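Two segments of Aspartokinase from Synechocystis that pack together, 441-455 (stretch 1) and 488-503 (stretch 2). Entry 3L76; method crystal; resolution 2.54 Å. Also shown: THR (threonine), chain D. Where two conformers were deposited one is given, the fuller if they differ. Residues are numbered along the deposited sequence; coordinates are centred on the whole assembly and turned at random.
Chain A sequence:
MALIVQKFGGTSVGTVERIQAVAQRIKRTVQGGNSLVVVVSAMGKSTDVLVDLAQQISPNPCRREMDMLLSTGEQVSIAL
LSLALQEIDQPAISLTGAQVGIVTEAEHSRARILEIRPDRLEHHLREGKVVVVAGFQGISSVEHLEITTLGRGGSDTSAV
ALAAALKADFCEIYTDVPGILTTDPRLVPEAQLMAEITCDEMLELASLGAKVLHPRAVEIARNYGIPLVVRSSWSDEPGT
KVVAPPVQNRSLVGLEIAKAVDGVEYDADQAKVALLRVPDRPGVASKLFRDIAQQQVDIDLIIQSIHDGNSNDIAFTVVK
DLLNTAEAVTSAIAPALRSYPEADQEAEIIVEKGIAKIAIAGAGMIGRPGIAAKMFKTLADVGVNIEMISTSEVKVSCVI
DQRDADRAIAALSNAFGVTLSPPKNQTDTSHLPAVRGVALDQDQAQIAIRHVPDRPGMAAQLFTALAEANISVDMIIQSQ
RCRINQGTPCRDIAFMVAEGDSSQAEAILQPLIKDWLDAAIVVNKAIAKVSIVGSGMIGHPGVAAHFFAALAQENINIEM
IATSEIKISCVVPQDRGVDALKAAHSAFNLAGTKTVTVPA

Stretch 1 441-455: DQDQAQIAIRHVPDR
Stretch 2 (488-503) TPCRDIAFMVAEGDSS

What fills the apolar centre? Two antiparallel strands, 444-453 and 490-498, put A445, I447, I449 and V452 on one sheet face with V497, F495, I493 and R491. I447 (chi1 m, chi2 t) lays CB over the face of the F495 ring (chi1 p, chi2 -87°), 3.7 Å from F495 CZ. At the ring edge I449 CG2 lies 4.0 Å from F495 CE1. I447 CD1 reaches V497 CG2 (3.9 Å), and V452 CG2 meets I493 CD1 (3.8 Å). These branched side chains are buried; they suit extended strands and leave no polar group unsatisfied. On the other face A448 and A494 form a non-hydrogen-bonded pair, A448 CA 4.0 Å from A494 CA and A448 CB 4.2 Å from A494 CB; alanine suits so close an approach.

How are the backbones joined? Extended phi/psi values place A445 opposite V497, I447 opposite F495 and I449 opposite I493, each pair closing two hydrogen bonds: A445 N to V497 O 2.7 Å, V497 N to A445 O 3.2 Å; I447 N to F495 O and F495 N to I447 O, both 2.9 Å; I449 N to I493 O 2.7 Å, I493 N to I449 O 3.1 Å. The strand directions are 138° apart.

Where does the register change? H451 adopts phi/psi 69/51 in a beta bulge, shifting the pairing by one so that V452 N bonds R491 O (2.8 Å) and R491 N bonds V452 O (2.9 Å). D492 (chi1 m) serves the bulge: OD1 accepts H451 N (2.9 Å), while OD2 forms a salt bridge with R450 NH1 (3.0 Å).

What closes the polar edges? D454 (chi1 t) forms a salt bridge with the extended R491 (m, t, t): R491 NE to D454 OD1 is 3.1 Å, and R491 NH2 to D454 OD2, a weak hydrogen bond, 3.0 Å. D454 OD1 also accepts threonine N at 2.7 Å, and D454 N bonds P489 O (3.1 Å). At the far end E499 N bonds D443 O (3.3 Å).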

# COMPACT_ATOMS: atom_id res chain seq x y z
N ASP A 441 -27.02 25.06 14.15
CA ASP A 441 -26.99 24.61 12.77
C ASP A 441 -27.87 25.49 11.87
O ASP A 441 -29.09 25.58 12.08
CB ASP A 441 -27.35 23.13 12.66
CG ASP A 441 -27.21 22.60 11.25
OD1 ASP A 441 -27.18 23.41 10.30
OD2 ASP A 441 -27.13 21.37 11.08
N GLN A 442 -27.25 26.13 10.88
CA GLN A 442 -27.97 27.02 9.98
C GLN A 442 -27.92 26.59 8.51
O GLN A 442 -28.20 27.38 7.62
CB GLN A 442 -27.51 28.46 10.16
CG GLN A 442 -26.04 28.60 10.46
CD GLN A 442 -25.58 30.04 10.62
OE1 GLN A 442 -26.20 30.98 10.10
NE2 GLN A 442 -24.48 30.23 11.34
N ASP A 443 -27.58 25.33 8.26
CA ASP A 443 -27.50 24.80 6.91
C ASP A 443 -28.71 23.95 6.57
O ASP A 443 -28.71 23.22 5.57
CB ASP A 443 -26.24 23.95 6.74
CG ASP A 443 -24.98 24.78 6.63
OD1 ASP A 443 -24.69 25.56 7.56
OD2 ASP A 443 -24.27 24.64 5.61
N GLN A 444 -29.73 24.03 7.40
CA GLN A 444 -30.86 23.12 7.28
C GLN A 444 -32.11 23.80 6.75
O GLN A 444 -32.26 25.01 6.85
CB GLN A 444 -31.16 22.51 8.64
CG GLN A 444 -31.32 21.01 8.60
CD GLN A 444 -29.99 20.28 8.67
OE1 GLN A 444 -29.74 19.50 9.59
NE2 GLN A 444 -29.14 20.54 7.71
N ALA A 445 -33.01 23.01 6.18
CA ALA A 445 -34.31 23.49 5.77
C ALA A 445 -35.44 22.76 6.50
O ALA A 445 -35.40 21.55 6.68
CB ALA A 445 -34.48 23.34 4.26
N GLN A 446 -36.45 23.50 6.92
CA GLN A 446 -37.61 22.87 7.53
C GLN A 446 -38.60 22.44 6.46
O GLN A 446 -38.88 23.17 5.53
CB GLN A 446 -38.28 23.83 8.50
CG GLN A 446 -39.59 23.33 9.08
CD GLN A 446 -40.37 24.44 9.74
OE1 GLN A 446 -40.53 24.47 10.96
NE2 GLN A 446 -40.85 25.38 8.95
N ILE A 447 -39.10 21.22 6.58
CA ILE A 447 -40.14 20.75 5.69
C ILE A 447 -41.23 20.10 6.52
O ILE A 447 -40.97 19.17 7.28
CB ILE A 447 -39.62 19.74 4.66
CG1 ILE A 447 -38.45 20.32 3.87
CG2 ILE A 447 -40.74 19.32 3.71
CD1 ILE A 447 -37.93 19.39 2.82
N ALA A 448 -42.45 20.58 6.37
CA ALA A 448 -43.56 20.03 7.12
C ALA A 448 -44.56 19.42 6.18
O ALA A 448 -44.86 19.96 5.12
CB ALA A 448 -44.22 21.09 7.98
N ILE A 449 -45.08 18.28 6.59
CA ILE A 449 -46.15 17.69 5.85
C ILE A 449 -47.45 17.75 6.68
O ILE A 449 -47.60 17.06 7.68
CB ILE A 449 -45.73 16.32 5.23
CG1 ILE A 449 -46.82 15.29 5.36
CG2 ILE A 449 -44.37 15.84 5.78
CD1 ILE A 449 -47.95 15.52 4.39
N ARG A 450 -48.34 18.64 6.28
CA ARG A 450 -49.60 18.88 6.98
C ARG A 450 -50.58 17.72 6.83
O ARG A 450 -50.75 17.18 5.74
CB ARG A 450 -50.29 20.16 6.46
CG ARG A 450 -49.52 21.48 6.59
CD ARG A 450 -49.64 22.07 7.97
NE ARG A 450 -49.07 23.41 8.03
CZ ARG A 450 -48.90 24.08 9.16
NH1 ARG A 450 -49.26 23.53 10.31
NH2 ARG A 450 -48.37 25.30 9.16
N HIS A 451 -51.22 17.33 7.93
CA HIS A 451 -52.35 16.41 7.88
C HIS A 451 -52.04 14.97 7.48
O HIS A 451 -52.71 14.41 6.62
CB HIS A 451 -53.46 16.96 6.99
CG HIS A 451 -54.15 18.15 7.57
ND1 HIS A 451 -54.26 18.35 8.93
CD2 HIS A 451 -54.78 19.20 6.99
CE1 HIS A 451 -54.91 19.47 9.16
NE2 HIS A 451 -55.24 20.00 8.00
N VAL A 452 -51.06 14.37 8.14
CA VAL A 452 -50.77 12.96 7.91
C VAL A 452 -51.80 12.16 8.68
O VAL A 452 -52.00 12.40 9.88
CB VAL A 452 -49.33 12.59 8.38
CG1 VAL A 452 -49.07 11.10 8.22
CG2 VAL A 452 -48.29 13.37 7.61
N PRO A 453 -52.49 11.24 8.00
CA PRO A 453 -53.45 10.35 8.67
C PRO A 453 -52.81 9.69 9.88
O PRO A 453 -51.75 9.07 9.76
CB PRO A 453 -53.77 9.30 7.59
CG PRO A 453 -53.51 10.00 6.29
CD PRO A 453 -52.35 10.93 6.56
N ASP A 454 -53.45 9.84 11.04
CA ASP A 454 -52.89 9.31 12.27
C ASP A 454 -53.17 7.80 12.42
O ASP A 454 -53.94 7.36 13.27
CB ASP A 454 -53.39 10.11 13.49
CG ASP A 454 -52.69 9.71 14.78
OD1 ASP A 454 -51.53 9.28 14.68
OD2 ASP A 454 -53.26 9.83 15.89
N ARG A 455 -52.53 7.01 11.56
CA ARG A 455 -52.65 5.56 11.58
C ARG A 455 -51.30 4.94 11.29
O ARG A 455 -50.45 5.57 10.67
CB ARG A 455 -53.67 5.09 10.54
CG ARG A 455 -53.42 5.62 9.14
CD ARG A 455 -54.43 5.09 8.15
NE ARG A 455 -54.72 6.04 7.09
CZ ARG A 455 -54.79 5.71 5.80
NH1 ARG A 455 -54.57 4.46 5.44
NH2 ARG A 455 -55.07 6.63 4.89
N THR A 488 -61.33 11.91 9.43
CA THR A 488 -60.36 11.01 10.01
C THR A 488 -59.19 11.79 10.60
O THR A 488 -58.64 12.68 9.97
CB THR A 488 -59.86 9.99 8.99
OG1 THR A 488 -59.48 10.69 7.80
CG2 THR A 488 -60.96 8.99 8.66
N PRO A 489 -58.83 11.45 11.84
CA PRO A 489 -57.77 12.08 12.62
C PRO A 489 -56.43 12.12 11.90
O PRO A 489 -56.16 11.28 11.04
CB PRO A 489 -57.67 11.19 13.87
CG PRO A 489 -59.01 10.57 13.99
CD PRO A 489 -59.53 10.40 12.59
N CYS A 490 -55.59 13.08 12.28
CA CYS A 490 -54.33 13.31 11.61
C CYS A 490 -53.41 14.23 12.43
O CYS A 490 -53.87 14.92 13.34
CB CYS A 490 -54.59 13.89 10.22
SG CYS A 490 -55.29 15.55 10.31
N ARG A 491 -52.11 14.21 12.11
CA ARG A 491 -51.14 15.05 12.79
C ARG A 491 -50.24 15.65 11.71
O ARG A 491 -50.12 15.09 10.64
CB ARG A 491 -50.29 14.23 13.77
CG ARG A 491 -51.06 13.48 14.84
CD ARG A 491 -50.12 12.65 15.74
NE ARG A 491 -50.89 11.68 16.52
CZ ARG A 491 -51.28 11.86 17.78
NH1 ARG A 491 -50.92 12.96 18.43
NH2 ARG A 491 -52.00 10.93 18.39
N ASP A 492 -49.63 16.80 12.00
CA ASP A 492 -48.62 17.37 11.15
C ASP A 492 -47.29 16.73 11.50
O ASP A 492 -47.04 16.40 12.65
CB ASP A 492 -48.52 18.88 11.36
CG ASP A 492 -49.76 19.61 10.90
OD1 ASP A 492 -50.56 19.03 10.13
OD2 ASP A 492 -49.92 20.79 11.30
N ILE A 493 -46.44 16.56 10.49
CA ILE A 493 -45.10 16.05 10.71
C ILE A 493 -44.12 17.05 10.14
O ILE A 493 -44.16 17.33 8.95
CB ILE A 493 -44.88 14.67 10.04
CG1 ILE A 493 -45.81 13.62 10.65
CG2 ILE A 493 -43.41 14.21 10.17
CD1 ILE A 493 -45.59 12.22 10.09
N ALA A 494 -43.25 17.59 10.98
CA ALA A 494 -42.16 18.45 10.52
C ALA A 494 -40.81 17.72 10.62
O ALA A 494 -40.59 16.91 11.52
CB ALA A 494 -42.13 19.73 11.34
N PHE A 495 -39.91 18.01 9.68
CA PHE A 495 -38.59 17.40 9.71
C PHE A 495 -37.60 18.33 9.04
O PHE A 495 -38.00 19.25 8.35
CB PHE A 495 -38.59 16.02 9.05
CG PHE A 495 -38.83 16.05 7.57
CD1 PHE A 495 -40.12 16.05 7.06
CD2 PHE A 495 -37.77 16.07 6.67
CE1 PHE A 495 -40.35 16.07 5.68
CE2 PHE A 495 -38.00 16.10 5.29
CZ PHE A 495 -39.29 16.10 4.80
N MET A 496 -36.32 18.09 9.25
CA MET A 496 -35.30 18.95 8.66
C MET A 496 -34.29 18.17 7.85
O MET A 496 -33.92 17.05 8.21
CB MET A 496 -34.60 19.79 9.73
CG MET A 496 -35.48 20.87 10.31
SD MET A 496 -34.81 21.51 11.84
CE MET A 496 -35.84 20.70 13.06
N VAL A 497 -33.88 18.77 6.73
CA VAL A 497 -32.85 18.21 5.87
C VAL A 497 -31.94 19.33 5.40
O VAL A 497 -32.27 20.50 5.53
CB VAL A 497 -33.44 17.50 4.64
CG1 VAL A 497 -34.20 16.24 5.06
CG2 VAL A 497 -34.31 18.45 3.83
N ALA A 498 -30.78 18.94 4.88
CA ALA A 498 -29.86 19.89 4.28
C ALA A 498 -30.57 20.63 3.15
O ALA A 498 -31.27 20.01 2.35
CB ALA A 498 -28.63 19.14 3.75
N GLU A 499 -30.40 21.95 3.09
CA GLU A 499 -31.01 22.76 2.03
C GLU A 499 -30.79 22.19 0.62
O GLU A 499 -31.64 22.34 -0.25
CB GLU A 499 -30.50 24.20 2.09
CG GLU A 499 -30.79 24.90 3.40
CD GLU A 499 -30.56 26.40 3.33
OE1 GLU A 499 -30.17 26.90 2.25
OE2 GLU A 499 -30.79 27.08 4.35
N GLY A 500 -29.65 21.55 0.41
CA GLY A 500 -29.38 20.86 -0.84
C GLY A 500 -30.40 19.79 -1.19
O GLY A 500 -30.66 19.53 -2.35
N ASP A 501 -30.98 19.17 -0.17
CA ASP A 501 -31.93 18.08 -0.37
C ASP A 501 -33.38 18.57 -0.34
O ASP A 501 -34.30 17.82 -0.64
CB ASP A 501 -31.72 17.00 0.69
CG ASP A 501 -30.42 16.26 0.51
OD1 ASP A 501 -30.05 15.99 -0.65
OD2 ASP A 501 -29.77 15.93 1.52
N SER A 502 -33.56 19.84 0.03
CA SER A 502 -34.87 20.49 0.11
C SER A 502 -35.80 20.12 -1.04
O SER A 502 -36.85 19.50 -0.84
CB SER A 502 -34.69 22.00 0.10
OG SER A 502 -35.39 22.60 1.17
N SER A 503 -35.41 20.53 -2.24
CA SER A 503 -36.23 20.34 -3.43
C SER A 503 -36.53 18.89 -3.72
O SER A 503 -37.69 18.53 -3.91
CB SER A 503 -35.55 20.99 -4.63
OG SER A 503 -35.45 22.39 -4.45
N THR D . -49.53 7.96 13.49
CA THR D . -48.79 7.90 12.23
C THR D . -47.94 6.65 12.19
O THR D . -47.82 5.94 13.21
CB THR D . -47.88 9.12 12.03
OG1 THR D . -46.92 9.17 13.10
CG2 THR D . -48.70 10.42 11.98
OXT THR D . -47.37 6.33 11.14